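Local coordinates for protein CCMAN5 (Cellulosimicrobium cellulans, PDB 2XSG) that acts as a calcium-binding family 92 alpha-mannosidase that enables mannose-6-phosphate modification of yeast-produced human lysosomal enzymes, at residues A[139-144]-A[280-285]; A[524-529]-A[537-542]; A[620-625]-A[636-641]. All coordinates share one frame; numbering follows the deposited sequence.

Overall arrangement
Contact 1 lies across the chain's centre from contacts 2 and 3, its centre about 45 Å from that of contact 2 and about 40 Å from that of contact 3. It sets the turn of a beta-hairpin of the N-terminal region on a helix that follows in the chain. Contacts 2 and 3, with centres about 13 Å apart, touch directly: Tyr623 OH is probably hydrogen-bonded to Ala527 O at 2.6 Å, and the Phe529 ring packs on Gly637. The calcium at Asn588, Glu589 and Asp662, about 9 Å from the Phe529 side chain and 10 Å from that of Ile624, probably marks the active site, as in calcium-dependent family 92 enzymes.

Contact 1: residues A[139-144]-A[280-285]; sequences AAATRS and DRTRAE
The end of strand 133-140 and the tight turn after it run past one side of helix 275-290, with the CA atoms of Ala141 and Thr282 6.1 Å apart. Thr282 makes the direct polar link: with OG1 beside its own backbone N (chi1 -60°), the hydroxyl donates to Ala140 O at 2.6 Å. The donor sits in the carbonyl plane at a C=O...O angle of 145°, and Thr282 CG2 comes alongside the same oxygen. An alanine here would remove both OG1 and CG2 and would probably leave Ala140 O without its bond to the helix. One helical turn on, Glu285 reaches out fully extended and is joined to Thr142 through two waters. One water accepts from Thr142 OG1 and donates to Glu285 OE2, 2.8 Å from each; the other accepts from Thr142 N and donates to Glu285 OE1. Arg281, bent at chi3 (64°), brings NH2 to 4.0 Å from Ala141 CB while that nitrogen donates to Glu269 O. The turn itself is closed by Ala141 N bonding to Ser144 O. This is a beta-hairpin end docked on a helix, joining the N-terminal beta region of the family 92 enzyme to the helices that follow it.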
loop_
_atom_site.group_PDB
_atom_site.type_symbol
_atom_site.label_atom_id
_atom_site.label_comp_id
_atom_site.label_asym_id
_atom_site.label_seq_id
_atom_site.Cartn_x
_atom_site.Cartn_y
_atom_site.Cartn_z
ATOM N N ALA A 139 -8.008 19.536 6.456
ATOM C CA ALA A 139 -7.978 18.368 7.327
ATOM C C ALA A 139 -8.949 17.317 6.781
ATOM O O ALA A 139 -9.773 17.631 5.917
ATOM C CB ALA A 139 -8.360 18.751 8.747
ATOM N N ALA A 140 -8.870 16.096 7.303
ATOM C CA ALA A 140 -9.739 15.005 6.841
ATOM C C ALA A 140 -10.365 14.205 7.961
ATOM O O ALA A 140 -9.736 13.991 8.995
ATOM C CB ALA A 140 -8.955 14.051 5.923
ATOM N N ALA A 141 -11.602 13.759 7.733
ATOM C CA ALA A 141 -12.186 12.647 8.468
ATOM C C ALA A 141 -12.263 11.488 7.488
ATOM O O ALA A 141 -11.851 11.650 6.338
ATOM C CB ALA A 141 -13.572 13.009 8.993
ATOM N N THR A 142 -12.787 10.337 7.933
ATOM C CA THR A 142 -12.870 9.111 7.126
ATOM C C THR A 142 -13.384 9.386 5.713
ATOM O O THR A 142 -12.759 8.968 4.715
ATOM C CB THR A 142 -13.780 8.032 7.815
ATOM O OG1 THR A 142 -13.306 7.778 9.141
ATOM C CG2 THR A 142 -13.802 6.716 7.042
ATOM N N ARG A 143 -14.512 10.096 5.627
ATOM C CA ARG A 143 -15.195 10.291 4.345
ATOM C C ARG A 143 -15.133 11.736 3.856
ATOM O O ARG A 143 -15.631 12.031 2.769
ATOM C CB ARG A 143 -16.666 9.839 4.443
ATOM C CG ARG A 143 -16.849 8.378 4.847
ATOM C CD ARG A 143 -18.283 8.028 5.290
ATOM N NE ARG A 143 -18.298 6.660 5.813
ATOM C CZ ARG A 143 -17.934 6.290 7.031
ATOM N NH1 ARG A 143 -17.970 5.002 7.354
ATOM N NH2 ARG A 143 -17.549 7.192 7.939
ATOM N N SER A 144 -14.520 12.629 4.641
ATOM C CA SER A 144 -14.649 14.062 4.392
ATOM C C SER A 144 -13.323 14.804 4.330
ATOM O O SER A 144 -12.367 14.462 5.027
ATOM C CB SER A 144 -15.488 14.740 5.480
ATOM O OG SER A 144 -16.767 14.166 5.600
ATOM N N ASP A 280 -8.541 18.199 15.036
ATOM C CA ASP A 280 -8.100 17.672 16.329
ATOM C C ASP A 280 -8.564 16.235 16.527
ATOM O O ASP A 280 -7.806 15.386 17.016
ATOM C CB ASP A 280 -8.627 18.541 17.473
ATOM C CG ASP A 280 -7.917 19.895 17.583
ATOM O OD1 ASP A 280 -6.954 20.167 16.828
ATOM O OD2 ASP A 280 -8.320 20.691 18.455
ATOM N N ARG A 281 -9.820 15.963 16.179
ATOM C CA ARG A 281 -10.378 14.615 16.357
ATOM C C ARG A 281 -9.683 13.568 15.485
ATOM O O ARG A 281 -9.483 12.422 15.906
ATOM C CB ARG A 281 -11.879 14.606 16.121
ATOM C CG ARG A 281 -12.516 13.244 16.305
ATOM C CD ARG A 281 -13.972 13.258 15.871
ATOM N NE ARG A 281 -14.105 13.541 14.442
ATOM C CZ ARG A 281 -15.264 13.720 13.809
ATOM N NH1 ARG A 281 -16.412 13.656 14.471
ATOM N NH2 ARG A 281 -15.270 13.973 12.502
ATOM N N THR A 282 -9.295 13.957 14.275
ATOM C CA THR A 282 -8.579 13.016 13.422
ATOM C C THR A 282 -7.168 12.781 13.953
ATOM O O THR A 282 -6.664 11.659 13.863
ATOM C CB THR A 282 -8.566 13.448 11.967
ATOM O OG1 THR A 282 -9.920 13.543 11.507
ATOM C CG2 THR A 282 -7.830 12.431 11.128
ATOM N N ARG A 283 -6.542 13.817 14.521
ATOM C CA ARG A 283 -5.215 13.639 15.144
ATOM C C ARG A 283 -5.285 12.624 16.280
ATOM O O ARG A 283 -4.409 11.763 16.382
ATOM C CB ARG A 283 -4.583 14.956 15.624
ATOM C CG ARG A 283 -3.145 14.774 16.168
ATOM C CD ARG A 283 -2.626 16.010 16.924
ATOM N NE ARG A 283 -1.186 15.917 17.189
ATOM C CZ ARG A 283 -0.225 16.296 16.340
ATOM N NH1 ARG A 283 -0.528 16.806 15.151
ATOM N NH2 ARG A 283 1.051 16.162 16.677
ATOM N N ALA A 284 -6.336 12.713 17.107
ATOM C CA ALA A 284 -6.539 11.773 18.213
ATOM C C ALA A 284 -6.810 10.363 17.711
ATOM O O ALA A 284 -6.277 9.392 18.248
ATOM C CB ALA A 284 -7.677 12.241 19.149
ATOM N N GLU A 285 -7.648 10.245 16.693
ATOM C CA GLU A 285 -7.847 8.956 16.045
ATOM C C GLU A 285 -6.502 8.352 15.562
ATOM O O GLU A 285 -6.266 7.144 15.732
ATOM C CB GLU A 285 -8.881 9.077 14.914
ATOM C CG GLU A 285 -9.201 7.763 14.220
ATOM C CD GLU A 285 -10.209 7.917 13.081
ATOM O OE1 GLU A 285 -10.794 9.029 12.937
ATOM O OE2 GLU A 285 -10.405 6.919 12.335
HETATM O O HOH W 1 -10.937 6.419 9.594
HETATM O O HOH W 2 -12.444 10.294 10.913
#

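Contact 2: residues A[524-529]-A[537-542]; sequences ADHAKF and GTLWQY
Asp525 to Lys528 form a type I beta turn, combined with an Asx turn at Asp525, that docks against the capping box starting helix 539-542. The tight part centres on His526. His526 O takes a nearly straight bond from Trp540 N (3.0 Å, 170° at the hydrogen), received in the carbonyl plane, and also lies at the edge of the indole near CD1. His526 CB packs on Trp540 CD1 at 3.5 Å. The His526 ring, with CG anti to the carbonyl carbon, beside the backbone N (chi1 -71°), receives Leu539 CD1 over one face, 4.2 Å from the centroid, while NE2 bonds to Thr513 OG1. The same Leu539 methyl group touches Ala524 CB. At the far end Phe529 CE1 comes within 3.5 Å of Gly537 N, and Thr538 CG2 lies against Ala527 O at 3.4 Å. The solvent side is looser: Lys528 is exposed, and Asp525 OD1 accepts from Ala527 N, which meets it from above the carboxylate plane. A water bridges the two backbones, donating to Asp525 O and Lys528 O and accepting from Leu539 N at 3.0 Å. In the cap, Thr538 OG1 accepts from Gln541 N at 3.1 Å, and Gln541 OE1 accepts from Thr538 N.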
loop_
_atom_site.group_PDB
_atom_site.type_symbol
_atom_site.label_atom_id
_atom_site.label_comp_id
_atom_site.label_asym_id
_atom_site.label_seq_id
_atom_site.Cartn_x
_atom_site.Cartn_y
_atom_site.Cartn_z
ATOM N N ALA A 524 18.440 -19.318 -20.362
ATOM C CA ALA A 524 18.087 -18.088 -19.637
ATOM C C ALA A 524 19.208 -17.619 -18.703
ATOM O O ALA A 524 19.820 -18.436 -18.024
ATOM C CB ALA A 524 16.797 -18.306 -18.842
ATOM N N ASP A 525 19.501 -16.315 -18.703
ATOM C CA ASP A 525 20.333 -15.703 -17.665
ATOM C C ASP A 525 19.456 -15.509 -16.428
ATOM O O ASP A 525 18.515 -14.704 -16.445
ATOM C CB ASP A 525 20.899 -14.356 -18.163
ATOM C CG ASP A 525 21.698 -13.588 -17.093
ATOM O OD1 ASP A 525 21.918 -14.074 -15.980
ATOM O OD2 ASP A 525 22.109 -12.452 -17.376
ATOM N N HIS A 526 19.766 -16.235 -15.353
ATOM C CA HIS A 526 18.920 -16.241 -14.151
ATOM C C HIS A 526 18.974 -14.908 -13.366
ATOM O O HIS A 526 18.166 -14.675 -12.441
ATOM C CB HIS A 526 19.308 -17.417 -13.247
ATOM C CG HIS A 526 18.913 -18.760 -13.790
ATOM N ND1 HIS A 526 19.618 -19.404 -14.789
ATOM C CD2 HIS A 526 17.884 -19.582 -13.466
ATOM C CE1 HIS A 526 19.035 -20.560 -15.063
ATOM N NE2 HIS A 526 17.978 -20.692 -14.273
ATOM N N ALA A 527 19.922 -14.045 -13.733
ATOM C CA ALA A 527 20.080 -12.755 -13.062
ATOM C C ALA A 527 19.567 -11.587 -13.912
ATOM O O ALA A 527 19.610 -10.438 -13.484
ATOM C CB ALA A 527 21.535 -12.545 -12.673
ATOM N N LYS A 528 19.082 -11.883 -15.115
ATOM C CA LYS A 528 18.607 -10.838 -16.016
ATOM C C LYS A 528 17.178 -10.431 -15.686
ATOM O O LYS A 528 16.291 -11.270 -15.655
ATOM C CB LYS A 528 18.679 -11.292 -17.483
ATOM C CG LYS A 528 18.060 -10.260 -18.429
ATOM C CD LYS A 528 18.354 -10.522 -19.877
ATOM C CE LYS A 528 17.710 -9.430 -20.729
ATOM N NZ LYS A 528 17.548 -9.893 -22.140
ATOM N N PHE A 529 16.967 -9.135 -15.467
ATOM C CA PHE A 529 15.637 -8.577 -15.198
ATOM C C PHE A 529 14.683 -8.849 -16.370
ATOM O O PHE A 529 15.003 -8.576 -17.534
ATOM C CB PHE A 529 15.759 -7.071 -14.918
ATOM C CG PHE A 529 14.503 -6.420 -14.397
ATOM C CD1 PHE A 529 14.128 -6.543 -13.062
ATOM C CD2 PHE A 529 13.721 -5.619 -15.238
ATOM C CE1 PHE A 529 12.971 -5.890 -12.566
ATOM C CE2 PHE A 529 12.560 -4.973 -14.756
ATOM C CZ PHE A 529 12.191 -5.115 -13.426
ATOM N N GLY A 537 11.039 -8.864 -12.432
ATOM C CA GLY A 537 12.079 -9.579 -11.692
ATOM C C GLY A 537 12.881 -10.587 -12.486
ATOM O O GLY A 537 12.717 -10.720 -13.709
ATOM N N THR A 538 13.743 -11.308 -11.764
ATOM C CA THR A 538 14.680 -12.256 -12.347
ATOM C C THR A 538 14.324 -13.657 -11.866
ATOM O O THR A 538 13.581 -13.813 -10.882
ATOM C CB THR A 538 16.128 -11.980 -11.879
ATOM O OG1 THR A 538 16.258 -12.367 -10.510
ATOM C CG2 THR A 538 16.512 -10.514 -12.036
ATOM N N LEU A 539 14.877 -14.666 -12.529
ATOM C CA LEU A 539 14.689 -16.052 -12.100
ATOM C C LEU A 539 15.190 -16.315 -10.664
ATOM O O LEU A 539 14.501 -16.965 -9.892
ATOM C CB LEU A 539 15.282 -17.039 -13.113
ATOM C CG LEU A 539 14.499 -17.079 -14.435
ATOM C CD1 LEU A 539 15.356 -17.571 -15.568
ATOM C CD2 LEU A 539 13.219 -17.898 -14.326
ATOM N N TRP A 540 16.361 -15.788 -10.300
ATOM C CA TRP A 540 16.850 -15.896 -8.912
ATOM C C TRP A 540 15.845 -15.345 -7.897
ATOM O O TRP A 540 15.707 -15.891 -6.799
ATOM C CB TRP A 540 18.162 -15.171 -8.727
ATOM C CG TRP A 540 19.385 -15.962 -9.071
ATOM C CD1 TRP A 540 20.092 -15.907 -10.223
ATOM C CD2 TRP A 540 20.057 -16.913 -8.229
ATOM N NE1 TRP A 540 21.161 -16.771 -10.167
ATOM C CE2 TRP A 540 21.161 -17.397 -8.951
ATOM C CE3 TRP A 540 19.816 -17.412 -6.943
ATOM C CZ2 TRP A 540 22.042 -18.346 -8.429
ATOM C CZ3 TRP A 540 20.699 -18.355 -6.419
ATOM C CH2 TRP A 540 21.796 -18.814 -7.173
ATOM N N GLN A 541 15.157 -14.265 -8.265
ATOM C CA GLN A 541 14.203 -13.603 -7.365
ATOM C C GLN A 541 12.878 -14.391 -7.309
ATOM O O GLN A 541 12.335 -14.658 -6.225
ATOM C CB GLN A 541 13.997 -12.144 -7.802
ATOM C CG GLN A 541 15.262 -11.273 -7.598
ATOM C CD GLN A 541 15.289 -10.004 -8.446
ATOM O OE1 GLN A 541 14.333 -9.699 -9.167
ATOM N NE2 GLN A 541 16.396 -9.244 -8.356
ATOM N N TYR A 542 12.377 -14.775 -8.478
ATOM C CA TYR A 542 11.204 -15.639 -8.572
ATOM C C TYR A 542 11.441 -17.076 -8.110
ATOM O O TYR A 542 10.481 -17.776 -7.773
ATOM C CB TYR A 542 10.664 -15.650 -9.998
ATOM C CG TYR A 542 9.696 -14.552 -10.314
ATOM C CD1 TYR A 542 10.131 -13.291 -10.734
ATOM C CD2 TYR A 542 8.334 -14.779 -10.225
ATOM C CE1 TYR A 542 9.213 -12.280 -11.044
ATOM C CE2 TYR A 542 7.415 -13.782 -10.526
ATOM C CZ TYR A 542 7.859 -12.546 -10.941
ATOM O OH TYR A 542 6.906 -11.601 -11.228
HETATM O O HOH W 3 16.226 -14.031 -15.118
#

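Contact 3: residues A[620-625]-A[636-641]; sequences WNRYIA and GGEFTP
One face of the Phe639 ring carries Ile624 CG2, 3.7 Å from the centroid and 16° off the ring normal, while Tyr623 O and the Arg622 carbonyl carbon lie at its edge. The Tyr623 ring has Arg622 CG over one face and Gly637 O at its edge. Tyr623 OH, bonded to Ala527 O, lies 3.3 Å above the Arg622 guanidinium plane, over the centre. Glu638 takes that guanidinium's edge side-on: Arg622 NE bonds to Glu638 OE1 and Arg622 NH2 to Glu638 OE2, each at 3.0 Å, a salt bridge. The two planes are 69° apart, so both nitrogens meet the carboxylate from above its plane although the oxygens stay near the guanidinium plane. Arg622, extended from CG to NE with CG anti to the backbone N (chi1 174°), runs beside the equally extended Glu638. Strand 618-623, an outer strand of a small antiparallel sheet, meets strand 638-646 here, Tyr623 and Glu638 forming a non-hydrogen-bonded pair. Phe639 N donates to Arg622 O at 2.9 Å, and Ile624 N to Gly637 O at 3.0 Å. Although buried, Glu638 is likely to stay ionised, because Arg622 grips both of its oxygens and OE1 also forms a salt bridge with Lys580.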
loop_
_atom_site.group_PDB
_atom_site.type_symbol
_atom_site.label_atom_id
_atom_site.label_comp_id
_atom_site.label_asym_id
_atom_site.label_seq_id
_atom_site.Cartn_x
_atom_site.Cartn_y
_atom_site.Cartn_z
ATOM N N TRP A 620 24.175 -2.728 -0.751
ATOM C CA TRP A 620 24.358 -2.792 -2.200
ATOM C C TRP A 620 23.032 -3.032 -2.902
ATOM O O TRP A 620 22.276 -3.933 -2.540
ATOM C CB TRP A 620 25.336 -3.901 -2.575
ATOM C CG TRP A 620 26.755 -3.487 -2.386
ATOM C CD1 TRP A 620 27.650 -4.000 -1.477
ATOM C CD2 TRP A 620 27.446 -2.458 -3.101
ATOM N NE1 TRP A 620 28.857 -3.364 -1.609
ATOM C CE2 TRP A 620 28.763 -2.409 -2.589
ATOM C CE3 TRP A 620 27.090 -1.588 -4.142
ATOM C CZ2 TRP A 620 29.728 -1.517 -3.082
ATOM C CZ3 TRP A 620 28.048 -0.694 -4.627
ATOM C CH2 TRP A 620 29.350 -0.665 -4.094
ATOM N N ASN A 621 22.756 -2.196 -3.898
ATOM C CA ASN A 621 21.545 -2.320 -4.697
ATOM C C ASN A 621 21.861 -2.438 -6.169
ATOM O O ASN A 621 22.382 -1.499 -6.777
ATOM C CB ASN A 621 20.597 -1.157 -4.429
ATOM C CG ASN A 621 19.915 -1.291 -3.090
ATOM O OD1 ASN A 621 18.850 -1.898 -2.991
ATOM N ND2 ASN A 621 20.562 -0.794 -2.038
ATOM N N ARG A 622 21.580 -3.623 -6.713
ATOM C CA ARG A 622 21.786 -3.911 -8.124
ATOM C C ARG A 622 20.535 -3.622 -8.951
ATOM O O ARG A 622 20.625 -3.151 -10.093
ATOM C CB ARG A 622 22.238 -5.372 -8.329
ATOM C CG ARG A 622 22.323 -5.786 -9.810
ATOM C CD ARG A 622 22.913 -7.177 -10.029
ATOM N NE ARG A 622 22.822 -7.563 -11.447
ATOM C CZ ARG A 622 23.205 -8.737 -11.953
ATOM N NH1 ARG A 622 23.758 -9.674 -11.193
ATOM N NH2 ARG A 622 23.051 -8.964 -13.248
ATOM N N TYR A 623 19.366 -3.887 -8.378
ATOM C CA TYR A 623 18.130 -3.812 -9.150
ATOM C C TYR A 623 17.185 -2.662 -8.781
ATOM O O TYR A 623 17.015 -2.325 -7.613
ATOM C CB TYR A 623 17.380 -5.141 -9.055
ATOM C CG TYR A 623 18.145 -6.340 -9.608
ATOM C CD1 TYR A 623 18.883 -7.167 -8.762
ATOM C CD2 TYR A 623 18.091 -6.666 -10.955
ATOM C CE1 TYR A 623 19.564 -8.280 -9.251
ATOM C CE2 TYR A 623 18.786 -7.768 -11.459
ATOM C CZ TYR A 623 19.513 -8.570 -10.598
ATOM O OH TYR A 623 20.192 -9.670 -11.077
ATOM N N ILE A 624 16.579 -2.073 -9.814
ATOM C CA ILE A 624 15.430 -1.156 -9.667
ATOM C C ILE A 624 14.164 -1.957 -9.956
ATOM O O ILE A 624 14.249 -3.160 -10.184
ATOM C CB ILE A 624 15.552 0.119 -10.583
ATOM C CG1 ILE A 624 15.949 -0.254 -12.020
ATOM C CG2 ILE A 624 16.564 1.115 -9.978
ATOM C CD1 ILE A 624 15.896 0.908 -13.018
ATOM N N ALA A 625 12.999 -1.318 -9.917
ATOM C CA ALA A 625 11.729 -2.034 -9.996
ATOM C C ALA A 625 11.159 -2.090 -11.404
ATOM O O ALA A 625 10.119 -2.697 -11.624
ATOM C CB ALA A 625 10.714 -1.449 -9.021
ATOM N N GLY A 636 18.165 -1.870 -18.172
ATOM C CA GLY A 636 18.000 -3.323 -18.134
ATOM C C GLY A 636 17.535 -3.800 -16.773
ATOM O O GLY A 636 17.856 -4.917 -16.380
ATOM N N GLY A 637 16.780 -2.950 -16.061
ATOM C CA GLY A 637 16.279 -3.260 -14.711
ATOM C C GLY A 637 17.297 -3.089 -13.589
ATOM O O GLY A 637 17.048 -3.477 -12.432
ATOM N N GLU A 638 18.439 -2.486 -13.903
ATOM C CA GLU A 638 19.508 -2.371 -12.910
ATOM C C GLU A 638 20.008 -0.938 -12.706
ATOM O O GLU A 638 19.908 -0.103 -13.617
ATOM C CB GLU A 638 20.671 -3.293 -13.288
ATOM C CG GLU A 638 20.233 -4.736 -13.475
ATOM C CD GLU A 638 21.369 -5.707 -13.719
ATOM O OE1 GLU A 638 22.534 -5.344 -13.497
ATOM O OE2 GLU A 638 21.082 -6.850 -14.134
ATOM N N PHE A 639 20.511 -0.673 -11.499
ATOM C CA PHE A 639 21.381 0.476 -11.218
ATOM C C PHE A 639 22.688 0.244 -11.982
ATOM O O PHE A 639 23.352 -0.769 -11.769
ATOM C CB PHE A 639 21.750 0.563 -9.724
ATOM C CG PHE A 639 20.622 0.992 -8.798
ATOM C CD1 PHE A 639 20.396 2.333 -8.532
ATOM C CD2 PHE A 639 19.840 0.040 -8.142
ATOM C CE1 PHE A 639 19.368 2.731 -7.650
ATOM C CE2 PHE A 639 18.814 0.415 -7.252
ATOM C CZ PHE A 639 18.573 1.761 -7.013
ATOM N N THR A 640 23.072 1.178 -12.851
ATOM C CA THR A 640 24.316 1.039 -13.629
ATOM C C THR A 640 25.198 2.264 -13.372
ATOM O O THR A 640 24.991 3.313 -13.996
ATOM C CB THR A 640 24.051 0.946 -15.135
ATOM O OG1 THR A 640 23.336 2.115 -15.543
ATOM C CG2 THR A 640 23.222 -0.314 -15.491
ATOM N N PRO A 641 26.185 2.141 -12.463
ATOM C CA PRO A 641 26.569 0.930 -11.742
ATOM C C PRO A 641 25.691 0.635 -10.521
ATOM O O PRO A 641 24.908 1.498 -10.109
ATOM C CB PRO A 641 27.987 1.262 -11.270
ATOM C CG PRO A 641 27.954 2.774 -11.049
ATOM C CD PRO A 641 27.067 3.292 -12.135
#